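PDB 5UUJ: AlkZ from Streptomyces sahachiroi, which belongs to the AlkZ-like family of DNA glycosylases, within the helix-turn-helix clan. Local coordinates for residues W9-F13 / K323-V327; W15-R19 / H268-L272; Q18-L22 / V33-L37; L37-Q41 / F287-L292; I281-F287 / W316-V322. All coordinates share one frame; numbering follows the deposited sequence.

In the fold
Helix 9-19 ties the first three contacts together: contact 1 uses its start, contact 2 its second half and contact 3 its end. Contact 3 joins neighbouring segments early in the chain; contacts 1, 2 and 4 join the N-terminal part to residues 268-327, and contact 5 lies wholly in that later part. Centres are about 12 Å apart for contacts 1 and 2 and for 2 and 3, and about 9 Å apart for contacts 3 and 4, which share Leu37. Phe287 belongs to contacts 4 and 5. Contact 5 pairs strands 281-284 and 320-323; contact 1 touches the hairpin turn that follows in the same sheet. Tyr290, touching Phe13, Met17, Gln20 and Leu284, helps join these regions.

Contact 1 (W9-F13 / K323-V327); sequences WRQVF and KDGRV
The first turn of helix 9-19 meets a tight beta hairpin at Phe13 and Gly325, whose CA atoms are 5.1 Å apart. The hairpin has a type I' turn from Lys323 to Arg326, closed by Lys323 N to Arg326 O and Arg326 N to Lys323 O, and it links strands 320-323 and 326-334. Both middle residues have positive phi. Aspartate tolerates this at position 324, whereas glycine suits position 325 for two reasons: its backbone angles favour it, and the bare CA lets the helix come close. Phe13 CB lies 3.7 Å from Gly325 CA. The ring leans over the turn, with Gly325 O above the centre of one face, while Trp9 O, in the same helix, lies off-centre over the opposite face. Phe13 CD2 also approaches Asp324 O at 3.6 Å, and its CE2 meets the aliphatic CG of Arg326 at 3.7 Å. A phenylalanine fits here because it fills the buried angle between helix and hairpin without asking for a polar partner. Gly325 O is satisfied by the hydroxyl of Tyr290. Nearer the surface, Arg10 and Asp324 run alongside each other, pointing the same way. Their guanidinium and carboxylate are stacked, with planes only 5° apart, so the attraction is one of charge and no N-H points at the acid. Arg10 NH2 instead donates to Cys278 O, and Asp324 OD1 accepts from Gly280 N. Asp324 OD2 is shared by two cations: Arg10 NH2 in a long salt bridge at 3.7 Å, and Lys323 NZ in a weak bond at 3.4 Å.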
# COMPACT_ATOMS: atom_id res chain seq x y z
N TRP A 9 -19.71 12.70 -3.30
CA TRP A 9 -18.37 12.17 -3.51
C TRP A 9 -17.32 13.20 -3.15
O TRP A 9 -16.26 12.86 -2.63
CB TRP A 9 -18.19 11.70 -4.96
CG TRP A 9 -18.73 10.33 -5.18
CD1 TRP A 9 -19.78 9.98 -5.97
CD2 TRP A 9 -18.25 9.12 -4.58
NE1 TRP A 9 -19.99 8.62 -5.91
CE2 TRP A 9 -19.06 8.07 -5.06
CE3 TRP A 9 -17.23 8.82 -3.68
CZ2 TRP A 9 -18.88 6.74 -4.67
CZ3 TRP A 9 -17.04 7.50 -3.30
CH2 TRP A 9 -17.86 6.48 -3.79
N ARG A 10 -17.61 14.47 -3.41
CA ARG A 10 -16.66 15.53 -3.09
C ARG A 10 -16.54 15.73 -1.58
O ARG A 10 -15.50 16.16 -1.09
CB ARG A 10 -17.05 16.83 -3.78
CG ARG A 10 -16.68 16.84 -5.25
CD ARG A 10 -17.08 18.11 -5.96
NE ARG A 10 -16.30 19.26 -5.52
CZ ARG A 10 -16.32 20.45 -6.11
NH1 ARG A 10 -17.08 20.65 -7.18
NH2 ARG A 10 -15.57 21.44 -5.65
N GLN A 11 -17.59 15.40 -0.83
CA GLN A 11 -17.46 15.30 0.62
C GLN A 11 -16.50 14.17 0.98
O GLN A 11 -15.58 14.37 1.77
CB GLN A 11 -18.82 15.05 1.28
CG GLN A 11 -19.68 16.28 1.44
CD GLN A 11 -20.88 16.02 2.33
OE1 GLN A 11 -21.74 15.21 2.00
NE2 GLN A 11 -20.93 16.70 3.47
N VAL A 12 -16.73 13.00 0.40
CA VAL A 12 -15.90 11.83 0.66
C VAL A 12 -14.44 12.11 0.32
O VAL A 12 -13.55 11.76 1.09
CB VAL A 12 -16.41 10.60 -0.13
CG1 VAL A 12 -15.40 9.45 -0.09
CG2 VAL A 12 -17.76 10.14 0.41
N PHE A 13 -14.19 12.74 -0.82
CA PHE A 13 -12.83 13.03 -1.25
C PHE A 13 -12.11 13.93 -0.25
O PHE A 13 -10.96 13.69 0.11
CB PHE A 13 -12.81 13.68 -2.64
CG PHE A 13 -13.37 12.81 -3.73
CD1 PHE A 13 -13.33 11.43 -3.63
CD2 PHE A 13 -13.94 13.38 -4.85
CE1 PHE A 13 -13.84 10.63 -4.64
CE2 PHE A 13 -14.46 12.59 -5.86
CZ PHE A 13 -14.41 11.21 -5.75
N LYS A 323 -7.76 17.15 -8.84
CA LYS A 323 -8.52 18.39 -8.72
C LYS A 323 -9.91 18.10 -8.16
O LYS A 323 -10.67 17.33 -8.74
CB LYS A 323 -8.63 19.10 -10.08
CG LYS A 323 -9.48 20.37 -10.03
CD LYS A 323 -9.30 21.22 -11.27
CE LYS A 323 -10.06 22.54 -11.15
NZ LYS A 323 -11.54 22.34 -11.08
N ASP A 324 -10.22 18.74 -7.04
CA ASP A 324 -11.48 18.52 -6.34
C ASP A 324 -11.68 17.04 -6.01
O ASP A 324 -12.81 16.56 -5.97
CB ASP A 324 -12.67 19.04 -7.17
CG ASP A 324 -12.54 20.51 -7.53
OD1 ASP A 324 -11.73 21.22 -6.89
OD2 ASP A 324 -13.24 20.96 -8.46
N GLY A 325 -10.58 16.33 -5.78
CA GLY A 325 -10.62 14.94 -5.38
C GLY A 325 -10.55 13.93 -6.52
O GLY A 325 -10.35 12.74 -6.28
N ARG A 326 -10.70 14.40 -7.75
CA ARG A 326 -10.70 13.53 -8.93
C ARG A 326 -9.39 13.64 -9.71
O ARG A 326 -8.81 14.72 -9.79
CB ARG A 326 -11.87 13.87 -9.85
CG ARG A 326 -13.24 13.59 -9.24
CD ARG A 326 -14.36 13.91 -10.22
NE ARG A 326 -14.34 13.04 -11.40
CZ ARG A 326 -13.83 13.38 -12.59
NH1 ARG A 326 -13.30 14.58 -12.79
NH2 ARG A 326 -13.86 12.50 -13.58
N VAL A 327 -8.95 12.53 -10.29
CA VAL A 327 -7.77 12.53 -11.15
C VAL A 327 -8.12 13.20 -12.48
O VAL A 327 -9.05 12.77 -13.17
CB VAL A 327 -7.25 11.10 -11.40
CG1 VAL A 327 -6.06 11.11 -12.38
CG2 VAL A 327 -6.84 10.46 -10.09

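Contact 2 (W15-R19 / H268-L272); sequences WRMQR and HAEEL
Trp15 and Glu271 make the main polar link between helix 9-19 and helix 269-274. The indole NE1 donates to Glu271 OE1 at 2.7 Å with an angle of 144° at the hydrogen. The oxygen uses its anti lone pair and sits 23° out of the indole plane, so the bond is short but bent. Glutamate suits this position because its long chain, extended beyond CG, carries a carboxylate across from the neighbouring helix. The same OE1 takes a second, weak bond from Gln18 NE2 at 3.3 Å and a third from a water at 2.8 Å. That water also donates to Gln18 OE1, 2.8 Å away, and accepts from Arg19 NH1 at 2.9 Å, lying at the edge of the guanidinium in its plane. Gln18 therefore uses both ends of its amide, one directly and one through water. Arg19 NE has its partner elsewhere, in Gly217 O, which helps hold the guanidinium beside His268. The CE1 and NE2 end of the imidazole sits over the rim of one guanidinium face, the planes turned 45° apart, with Arg19 NH2 3.8 Å from His268 CE1. The rest of the indole is packed by His268, Leu272 and Arg19: His268 ND1 comes to its edge, 3.5 Å from Trp15 CZ2, Leu272 CD1 rests 3.7 Å from Trp15 CB, and Arg19 CG covers part of one face. The positive guanidinium probably favours the charged form of Glu271. A buried tryptophan that helix 9-19 presents to helix 269-274, its NH spent on an acid beside a water-linked polar rim, makes this a helix-helix contact.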
# COMPACT_ATOMS: atom_id res chain seq x y z
N TRP A 15 -12.87 14.34 2.91
CA TRP A 15 -12.70 13.62 4.16
C TRP A 15 -11.51 12.66 4.07
O TRP A 15 -10.69 12.59 4.98
CB TRP A 15 -13.97 12.85 4.52
CG TRP A 15 -13.86 12.12 5.82
CD1 TRP A 15 -14.03 12.64 7.07
CD2 TRP A 15 -13.53 10.74 6.00
NE1 TRP A 15 -13.83 11.67 8.01
CE2 TRP A 15 -13.52 10.49 7.38
CE3 TRP A 15 -13.25 9.69 5.12
CZ2 TRP A 15 -13.24 9.23 7.91
CZ3 TRP A 15 -12.97 8.44 5.65
CH2 TRP A 15 -12.97 8.22 7.03
N ARG A 16 -11.43 11.93 2.96
CA ARG A 16 -10.31 11.02 2.73
C ARG A 16 -8.98 11.76 2.76
O ARG A 16 -8.02 11.31 3.38
CB ARG A 16 -10.47 10.29 1.39
CG ARG A 16 -11.53 9.21 1.39
CD ARG A 16 -11.75 8.65 -0.00
NE ARG A 16 -12.74 7.57 -0.01
CZ ARG A 16 -13.23 7.01 -1.11
NH1 ARG A 16 -12.82 7.41 -2.30
NH2 ARG A 16 -14.13 6.04 -1.01
N MSE A 17 -8.93 12.92 2.10
CA MSE A 17 -7.70 13.69 2.04
C MSE A 17 -7.31 14.25 3.40
O MSE A 17 -6.13 14.48 3.68
CB MSE A 17 -7.83 14.82 1.02
CG MSE A 17 -7.74 14.33 -0.41
SE MSE A 17 -7.68 15.81 -1.68
CE MSE A 17 -6.44 15.04 -2.97
N GLN A 18 -8.30 14.48 4.25
CA GLN A 18 -8.03 14.87 5.62
C GLN A 18 -7.42 13.69 6.38
O GLN A 18 -6.40 13.84 7.05
CB GLN A 18 -9.31 15.36 6.30
CG GLN A 18 -9.16 15.70 7.78
CD GLN A 18 -9.61 14.57 8.69
OE1 GLN A 18 -8.83 14.02 9.46
NE2 GLN A 18 -10.89 14.22 8.61
N ARG A 19 -8.02 12.52 6.23
CA ARG A 19 -7.53 11.33 6.91
C ARG A 19 -6.15 10.91 6.42
O ARG A 19 -5.36 10.35 7.18
CB ARG A 19 -8.51 10.17 6.73
CG ARG A 19 -9.90 10.42 7.30
CD ARG A 19 -9.89 10.50 8.81
NE ARG A 19 -9.45 9.26 9.43
CZ ARG A 19 -9.17 9.12 10.73
NH1 ARG A 19 -9.29 10.15 11.55
NH2 ARG A 19 -8.78 7.95 11.20
N HIS A 268 -16.98 7.86 12.38
CA HIS A 268 -16.61 8.89 11.41
C HIS A 268 -17.81 9.44 10.64
O HIS A 268 -17.66 10.31 9.78
CB HIS A 268 -15.59 8.32 10.41
CG HIS A 268 -14.27 7.97 11.03
ND1 HIS A 268 -13.48 6.95 10.56
CD2 HIS A 268 -13.61 8.52 12.07
CE1 HIS A 268 -12.39 6.87 11.29
NE2 HIS A 268 -12.43 7.81 12.21
N ALA A 269 -19.00 8.93 10.94
CA ALA A 269 -20.21 9.29 10.20
C ALA A 269 -20.53 10.78 10.29
O ALA A 269 -20.70 11.45 9.27
CB ALA A 269 -21.39 8.47 10.69
N GLU A 270 -20.60 11.31 11.51
CA GLU A 270 -20.94 12.71 11.73
C GLU A 270 -19.88 13.64 11.13
O GLU A 270 -20.20 14.67 10.54
CB GLU A 270 -21.08 13.00 13.22
CG GLU A 270 -22.28 12.32 13.86
CD GLU A 270 -23.60 12.87 13.35
OE1 GLU A 270 -23.72 14.10 13.20
OE2 GLU A 270 -24.52 12.06 13.08
N GLU A 271 -18.62 13.26 11.31
CA GLU A 271 -17.50 13.99 10.76
C GLU A 271 -17.58 14.12 9.24
O GLU A 271 -17.35 15.19 8.68
CB GLU A 271 -16.20 13.29 11.17
CG GLU A 271 -14.93 13.98 10.74
CD GLU A 271 -13.70 13.27 11.26
OE1 GLU A 271 -13.05 12.54 10.48
OE2 GLU A 271 -13.38 13.43 12.46
N LEU A 272 -17.93 13.02 8.58
CA LEU A 272 -18.06 13.00 7.13
C LEU A 272 -19.18 13.92 6.67
O LEU A 272 -19.01 14.69 5.73
CB LEU A 272 -18.32 11.57 6.63
CG LEU A 272 -18.70 11.41 5.16
CD1 LEU A 272 -17.60 11.95 4.25
CD2 LEU A 272 -19.01 9.94 4.84
O HOH W 1 -10.39 12.78 11.44

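Contact 3 (Q18-L22 / V33-L37); sequences QRQFL and VVGRL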
# COMPACT_ATOMS: atom_id res chain seq x y z
N GLN A 18 -8.30 14.48 4.25
CA GLN A 18 -8.03 14.87 5.62
C GLN A 18 -7.42 13.69 6.38
O GLN A 18 -6.40 13.84 7.05
CB GLN A 18 -9.31 15.36 6.30
CG GLN A 18 -9.16 15.70 7.78
CD GLN A 18 -9.61 14.57 8.69
OE1 GLN A 18 -8.83 14.02 9.46
NE2 GLN A 18 -10.89 14.22 8.61
N ARG A 19 -8.02 12.52 6.23
CA ARG A 19 -7.53 11.33 6.91
C ARG A 19 -6.15 10.91 6.42
O ARG A 19 -5.36 10.35 7.18
CB ARG A 19 -8.51 10.17 6.73
CG ARG A 19 -9.90 10.42 7.30
CD ARG A 19 -9.89 10.50 8.81
NE ARG A 19 -9.45 9.26 9.43
CZ ARG A 19 -9.17 9.12 10.73
NH1 ARG A 19 -9.29 10.15 11.55
NH2 ARG A 19 -8.78 7.95 11.20
N GLN A 20 -5.84 11.20 5.15
CA GLN A 20 -4.59 10.77 4.54
C GLN A 20 -3.48 11.83 4.62
O GLN A 20 -2.47 11.72 3.93
CB GLN A 20 -4.82 10.39 3.08
CG GLN A 20 -5.68 9.15 2.88
CD GLN A 20 -5.91 8.83 1.42
OE1 GLN A 20 -5.03 9.04 0.58
NE2 GLN A 20 -7.10 8.34 1.10
N PHE A 21 -3.69 12.84 5.46
CA PHE A 21 -2.72 13.90 5.70
C PHE A 21 -2.39 14.71 4.44
O PHE A 21 -1.29 15.26 4.32
CB PHE A 21 -1.42 13.32 6.27
CG PHE A 21 -1.61 12.52 7.53
CD1 PHE A 21 -2.17 13.10 8.66
CD2 PHE A 21 -1.22 11.19 7.58
CE1 PHE A 21 -2.34 12.36 9.82
CE2 PHE A 21 -1.39 10.45 8.74
CZ PHE A 21 -1.95 11.03 9.86
N LEU A 22 -3.34 14.80 3.52
CA LEU A 22 -3.15 15.57 2.29
C LEU A 22 -3.64 17.01 2.45
O LEU A 22 -2.94 17.95 2.05
CB LEU A 22 -3.85 14.90 1.11
CG LEU A 22 -3.16 13.62 0.61
CD1 LEU A 22 -4.02 12.91 -0.42
CD2 LEU A 22 -1.79 13.93 0.02
N VAL A 33 2.30 8.20 8.79
CA VAL A 33 1.75 8.13 7.44
C VAL A 33 1.52 6.67 7.01
O VAL A 33 0.44 6.32 6.55
CB VAL A 33 2.68 8.82 6.42
CG1 VAL A 33 2.18 8.62 4.99
CG2 VAL A 33 2.78 10.30 6.73
N VAL A 34 2.55 5.84 7.15
CA VAL A 34 2.46 4.44 6.76
C VAL A 34 1.35 3.74 7.54
O VAL A 34 0.57 2.97 6.97
CB VAL A 34 3.80 3.71 6.97
CG1 VAL A 34 3.64 2.20 6.77
CG2 VAL A 34 4.84 4.25 6.02
N GLY A 35 1.28 4.01 8.84
CA GLY A 35 0.25 3.42 9.68
C GLY A 35 -1.14 3.82 9.24
O GLY A 35 -2.03 2.98 9.08
N ARG A 36 -1.33 5.13 9.04
CA ARG A 36 -2.62 5.67 8.64
C ARG A 36 -3.07 5.14 7.28
O ARG A 36 -4.24 4.83 7.08
CB ARG A 36 -2.55 7.21 8.62
CG ARG A 36 -3.79 7.92 8.11
CD ARG A 36 -5.05 7.58 8.92
NE ARG A 36 -4.96 7.98 10.32
CZ ARG A 36 -5.23 9.20 10.78
NH1 ARG A 36 -5.61 10.17 9.95
NH2 ARG A 36 -5.12 9.46 12.07
N LEU A 37 -2.14 5.03 6.34
CA LEU A 37 -2.49 4.65 4.97
C LEU A 37 -2.63 3.14 4.77
O LEU A 37 -2.86 2.69 3.65
CB LEU A 37 -1.44 5.19 4.00
CG LEU A 37 -1.33 6.72 3.87
CD1 LEU A 37 -0.29 7.07 2.82
CD2 LEU A 37 -2.66 7.35 3.54
O HOH W 2 -6.41 13.19 10.00
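Arg36 holds its guanidinium between two groups from the other segment. Arg19 lies flat on one face, the planes 3° apart and the centres separated by 3.9 Å, while Phe21 CZ stands over the opposite face towards the rim. At the edge, Arg36 NH1 donates to Arg19 O at 2.8 Å, in the carbonyl plane and on a lone pair. A water in the guanidinium plane also accepts from NH1, at 3.1 Å, and donates to Gln18 OE1. These bonds help fix the rotation of the flat group, and the backbone carbonyl probably eases the closeness of two like charges. The carbonyl is well placed because helix 9-19 ends here in a Schellman motif: Leu22 N bonds to Met17 O and Phe21 N to Gln18 O, with Phe21 at positive phi as the C-prime residue. Its ring is thereby carried to helix 30-36, where CE2 touches Arg36 CB at 3.4 Å and CD2 meets Val33 CG2 at 4.2 Å. Arg36 has CG anti to its own N (chi1 175°) and then bends twice, which folds the guanidinium back over Arg19. On the buried side the methylenes of Gln20 serve as an apolar surface, CG lying 3.6 Å from Leu37 CD2, while its amide NE2 bonds to Ala218 O.

Contact 4 (L37-Q41 / F287-L292); sequences LCGVQ and FDQYLL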
# COMPACT_ATOMS: atom_id res chain seq x y z
N LEU A 37 -2.14 5.03 6.34
CA LEU A 37 -2.49 4.65 4.97
C LEU A 37 -2.63 3.14 4.77
O LEU A 37 -2.86 2.69 3.65
CB LEU A 37 -1.44 5.19 4.00
CG LEU A 37 -1.33 6.72 3.87
CD1 LEU A 37 -0.29 7.07 2.82
CD2 LEU A 37 -2.66 7.35 3.54
N CYS A 38 -2.51 2.37 5.85
CA CYS A 38 -2.57 0.91 5.77
C CYS A 38 -1.47 0.38 4.86
O CYS A 38 -1.69 -0.50 4.02
CB CYS A 38 -3.93 0.43 5.26
SG CYS A 38 -5.34 1.14 6.14
N GLY A 39 -0.27 0.93 5.03
CA GLY A 39 0.88 0.56 4.22
C GLY A 39 1.09 1.51 3.07
O GLY A 39 0.20 2.26 2.68
N VAL A 40 2.31 1.48 2.53
CA VAL A 40 2.67 2.25 1.35
C VAL A 40 3.43 1.32 0.41
O VAL A 40 4.38 0.66 0.83
CB VAL A 40 3.54 3.48 1.70
CG1 VAL A 40 4.03 4.19 0.43
CG2 VAL A 40 2.78 4.44 2.59
N GLN A 41 3.01 1.26 -0.85
CA GLN A 41 3.70 0.44 -1.84
C GLN A 41 5.13 0.95 -2.00
O GLN A 41 5.35 2.14 -2.19
CB GLN A 41 2.98 0.45 -3.19
CG GLN A 41 2.26 -0.87 -3.49
CD GLN A 41 2.07 -1.17 -4.98
OE1 GLN A 41 1.07 -1.77 -5.37
NE2 GLN A 41 3.05 -0.78 -5.80
N PHE A 287 2.07 5.60 -7.91
CA PHE A 287 1.66 4.53 -7.01
C PHE A 287 1.13 5.06 -5.68
O PHE A 287 1.38 4.46 -4.63
CB PHE A 287 2.84 3.58 -6.73
CG PHE A 287 3.37 2.88 -7.95
CD1 PHE A 287 2.81 1.68 -8.37
CD2 PHE A 287 4.43 3.40 -8.66
CE1 PHE A 287 3.30 1.03 -9.49
CE2 PHE A 287 4.93 2.75 -9.78
CZ PHE A 287 4.36 1.56 -10.19
N ASP A 288 0.41 6.17 -5.71
CA ASP A 288 -0.01 6.78 -4.45
C ASP A 288 -1.24 6.10 -3.86
O ASP A 288 -2.17 5.71 -4.58
CB ASP A 288 -0.31 8.27 -4.64
CG ASP A 288 -0.45 8.99 -3.31
OD1 ASP A 288 0.59 9.31 -2.70
OD2 ASP A 288 -1.60 9.22 -2.87
N GLN A 289 -1.22 5.96 -2.54
CA GLN A 289 -2.29 5.29 -1.81
C GLN A 289 -3.65 5.96 -1.99
O GLN A 289 -4.68 5.30 -1.86
CB GLN A 289 -1.94 5.23 -0.32
CG GLN A 289 -0.84 4.23 0.02
CD GLN A 289 -1.23 2.80 -0.30
OE1 GLN A 289 -2.04 2.19 0.41
NE2 GLN A 289 -0.66 2.25 -1.36
N TYR A 290 -3.67 7.26 -2.27
CA TYR A 290 -4.94 7.94 -2.52
C TYR A 290 -5.68 7.25 -3.66
O TYR A 290 -6.91 7.16 -3.67
CB TYR A 290 -4.74 9.42 -2.83
CG TYR A 290 -6.05 10.13 -3.09
CD1 TYR A 290 -6.86 10.55 -2.04
CD2 TYR A 290 -6.50 10.36 -4.39
CE1 TYR A 290 -8.07 11.18 -2.27
CE2 TYR A 290 -7.70 10.99 -4.63
CZ TYR A 290 -8.48 11.40 -3.57
OH TYR A 290 -9.68 12.03 -3.80
N LEU A 291 -4.90 6.76 -4.62
CA LEU A 291 -5.43 6.04 -5.77
C LEU A 291 -5.64 4.56 -5.47
O LEU A 291 -6.69 3.99 -5.79
CB LEU A 291 -4.49 6.18 -6.96
CG LEU A 291 -4.96 6.96 -8.19
CD1 LEU A 291 -3.88 6.92 -9.25
CD2 LEU A 291 -6.26 6.40 -8.74
N LEU A 292 -4.63 3.94 -4.88
CA LEU A 292 -4.61 2.49 -4.73
C LEU A 292 -5.57 1.99 -3.66
O LEU A 292 -5.98 0.83 -3.68
CB LEU A 292 -3.19 2.00 -4.41
CG LEU A 292 -2.12 2.25 -5.48
CD1 LEU A 292 -0.82 1.57 -5.07
CD2 LEU A 292 -2.56 1.79 -6.86
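Leu37 to Gln41, the turn out of helix 30-36 and the short edge strand 40-41, pack against the beginning of helix 289-292, about 4 Å from the chain's centre, measured between centres. Chiefly, a side chain from the start of a helix, Gln289, packs on a turn and a strand. Val40 and Gln289 have CA atoms 6.6 Å apart. Leu37 CD1 lies 4.0 Å from Gln289 CB, and the Gln289 chain, bent at chi2, folds its aliphatic part past Val40 with CG 4.2 Å from Val40 CA. The end of the glutamine reaches the backbone of residues 37 to 41. Helix 30-36 ends in a Schellman motif at Cys38, and Gly39 follows with backbone angles that suit glycine, letting the chain turn into the strand. The facing helix begins at Asp288, the N-cap: its OD2 accepts from Tyr290 N at 2.9 Å from above the carboxylate plane, while its backbone O takes bonds from both Leu291 N and Leu292 N. At the far end Gln41 extends past the ring of Phe287, NE2 being 3.6 Å from CD1, and its OE1 lies 3.8 Å from Leu292 CD1. That oxygen is satisfied by Arg80 NH2. Asp288 OD1 forms a salt bridge to Arg55, Val40 pairs by backbone with Leu85 of strand 83-86, and Tyr219 of helix 204-219 touches Gln289 and bonds to Leu37 O.

Contact 5 (I281-F287 / W316-V322); sequences IRLLGGF and WISPVVV
Arg282, Leu283 and Leu284 pair with Val322, Val321 and Val320 as antiparallel strands at the edge of a sheet. Arg282 with Val322 and Leu284 with Val320 are hydrogen-bonded pairs. Arg282 N to Val322 O and Val322 N to Arg282 O are both 2.8 Å; the Leu284 pair is longer, at 3.1 Å each way. Between them, Leu283 and Val321 form a non-hydrogen-bonded pair whose side chains run together on one face of the sheet, CD2 to CG2 3.7 Å. On the other face Leu284 CD1 packs on Val322 CG2 at the same distance. Branched valines suit a strand, and the leucines reach across to them. Regular pairing stops after Leu284, yet the backbones stay close, Gly286 CA lying 3.9 Å from Pro319 CA. With no side chain, Gly286 can lie against Ile317 O and Pro319. A water donates to both Gly285 O and Ser318 O, and Phe287 N donates to Ile317 O at 3.2 Å from above the carbonyl plane. Packing is again close where Phe287 CD1 meets Ile317 CG1 at 3.6 Å, with Ile317 CB over the ring face in a CH-pi contact. The solvent side is exposed Trp316, to whose face the outer edge of Phe287 turns, T-shaped, planes 78° apart. Backbone bonds and aliphatic contacts thus hold the strands, while a bridging water, one out-of-plane bond and aromatic contacts, one of them edge-to-face, join the loop parts.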
# COMPACT_ATOMS: atom_id res chain seq x y z
N ILE A 281 -6.14 21.79 -5.83
CA ILE A 281 -5.24 20.94 -6.60
C ILE A 281 -4.26 20.22 -5.69
O ILE A 281 -3.79 20.77 -4.69
CB ILE A 281 -4.44 21.77 -7.63
CG1 ILE A 281 -5.39 22.58 -8.53
CG2 ILE A 281 -3.55 20.86 -8.48
CD1 ILE A 281 -6.36 21.74 -9.33
N ARG A 282 -3.96 18.98 -6.04
CA ARG A 282 -2.96 18.20 -5.33
C ARG A 282 -2.14 17.40 -6.34
O ARG A 282 -2.70 16.78 -7.25
CB ARG A 282 -3.62 17.28 -4.30
CG ARG A 282 -2.68 16.68 -3.28
CD ARG A 282 -2.19 17.70 -2.26
NE ARG A 282 -0.85 17.33 -1.78
CZ ARG A 282 -0.44 17.40 -0.52
NH1 ARG A 282 -1.23 17.83 0.45
NH2 ARG A 282 0.80 17.03 -0.23
N LEU A 283 -0.82 17.44 -6.21
CA LEU A 283 0.08 16.66 -7.05
C LEU A 283 0.64 15.49 -6.26
O LEU A 283 1.44 15.67 -5.34
CB LEU A 283 1.23 17.52 -7.59
CG LEU A 283 0.87 18.63 -8.59
CD1 LEU A 283 2.13 19.32 -9.07
CD2 LEU A 283 0.08 18.09 -9.76
N LEU A 284 0.21 14.29 -6.62
CA LEU A 284 0.63 13.08 -5.93
C LEU A 284 1.64 12.31 -6.77
O LEU A 284 1.56 12.29 -8.00
CB LEU A 284 -0.59 12.19 -5.64
CG LEU A 284 -1.75 12.88 -4.92
CD1 LEU A 284 -2.92 11.92 -4.77
CD2 LEU A 284 -1.32 13.41 -3.56
N GLY A 285 2.61 11.69 -6.10
CA GLY A 285 3.60 10.87 -6.77
C GLY A 285 2.98 9.62 -7.35
O GLY A 285 1.78 9.38 -7.22
N GLY A 286 3.80 8.80 -8.01
CA GLY A 286 3.32 7.56 -8.59
C GLY A 286 2.89 6.58 -7.52
O GLY A 286 3.30 6.70 -6.37
N PHE A 287 2.07 5.60 -7.91
CA PHE A 287 1.66 4.53 -7.01
C PHE A 287 1.13 5.06 -5.68
O PHE A 287 1.38 4.46 -4.63
CB PHE A 287 2.84 3.58 -6.73
CG PHE A 287 3.37 2.88 -7.95
CD1 PHE A 287 2.81 1.68 -8.37
CD2 PHE A 287 4.43 3.40 -8.66
CE1 PHE A 287 3.30 1.03 -9.49
CE2 PHE A 287 4.93 2.75 -9.78
CZ PHE A 287 4.36 1.56 -10.19
N TRP A 316 2.62 -0.03 -14.13
CA TRP A 316 3.02 1.35 -13.87
C TRP A 316 1.81 2.20 -13.48
O TRP A 316 0.82 2.25 -14.21
CB TRP A 316 3.72 1.97 -15.09
CG TRP A 316 4.12 3.42 -14.90
CD1 TRP A 316 3.41 4.53 -15.29
CD2 TRP A 316 5.31 3.92 -14.27
NE1 TRP A 316 4.09 5.67 -14.94
CE2 TRP A 316 5.26 5.32 -14.32
CE3 TRP A 316 6.42 3.30 -13.68
CZ2 TRP A 316 6.27 6.13 -13.79
CZ3 TRP A 316 7.43 4.10 -13.16
CH2 TRP A 316 7.35 5.50 -13.22
N ILE A 317 1.89 2.84 -12.32
CA ILE A 317 0.86 3.78 -11.88
C ILE A 317 1.48 5.17 -11.86
O ILE A 317 2.35 5.46 -11.05
CB ILE A 317 0.32 3.43 -10.47
CG1 ILE A 317 -0.11 1.95 -10.41
CG2 ILE A 317 -0.85 4.34 -10.11
CD1 ILE A 317 -1.27 1.59 -11.30
N SER A 318 1.03 6.03 -12.77
CA SER A 318 1.65 7.34 -12.97
C SER A 318 1.39 8.29 -11.81
O SER A 318 0.41 8.13 -11.07
CB SER A 318 1.14 7.98 -14.26
OG SER A 318 1.33 7.13 -15.37
N PRO A 319 2.26 9.30 -11.64
CA PRO A 319 1.90 10.42 -10.77
C PRO A 319 0.66 11.10 -11.32
O PRO A 319 0.50 11.14 -12.55
CB PRO A 319 3.13 11.33 -10.83
CG PRO A 319 4.25 10.45 -11.30
CD PRO A 319 3.62 9.44 -12.20
N VAL A 320 -0.21 11.62 -10.46
CA VAL A 320 -1.48 12.17 -10.91
C VAL A 320 -1.74 13.58 -10.40
O VAL A 320 -1.27 13.97 -9.33
CB VAL A 320 -2.66 11.27 -10.48
CG1 VAL A 320 -2.66 9.97 -11.27
CG2 VAL A 320 -2.62 11.00 -8.98
N VAL A 321 -2.48 14.32 -11.21
CA VAL A 321 -3.02 15.61 -10.82
C VAL A 321 -4.42 15.40 -10.29
O VAL A 321 -5.31 14.95 -11.03
CB VAL A 321 -3.05 16.60 -12.01
CG1 VAL A 321 -3.49 17.99 -11.54
CG2 VAL A 321 -1.70 16.65 -12.69
N VAL A 322 -4.63 15.71 -9.02
CA VAL A 322 -5.95 15.59 -8.41
C VAL A 322 -6.58 16.97 -8.25
O VAL A 322 -6.00 17.86 -7.63
CB VAL A 322 -5.88 14.89 -7.04
CG1 VAL A 322 -7.28 14.69 -6.48
CG2 VAL A 322 -5.17 13.55 -7.17
O HOH W 3 -0.23 7.84 -8.17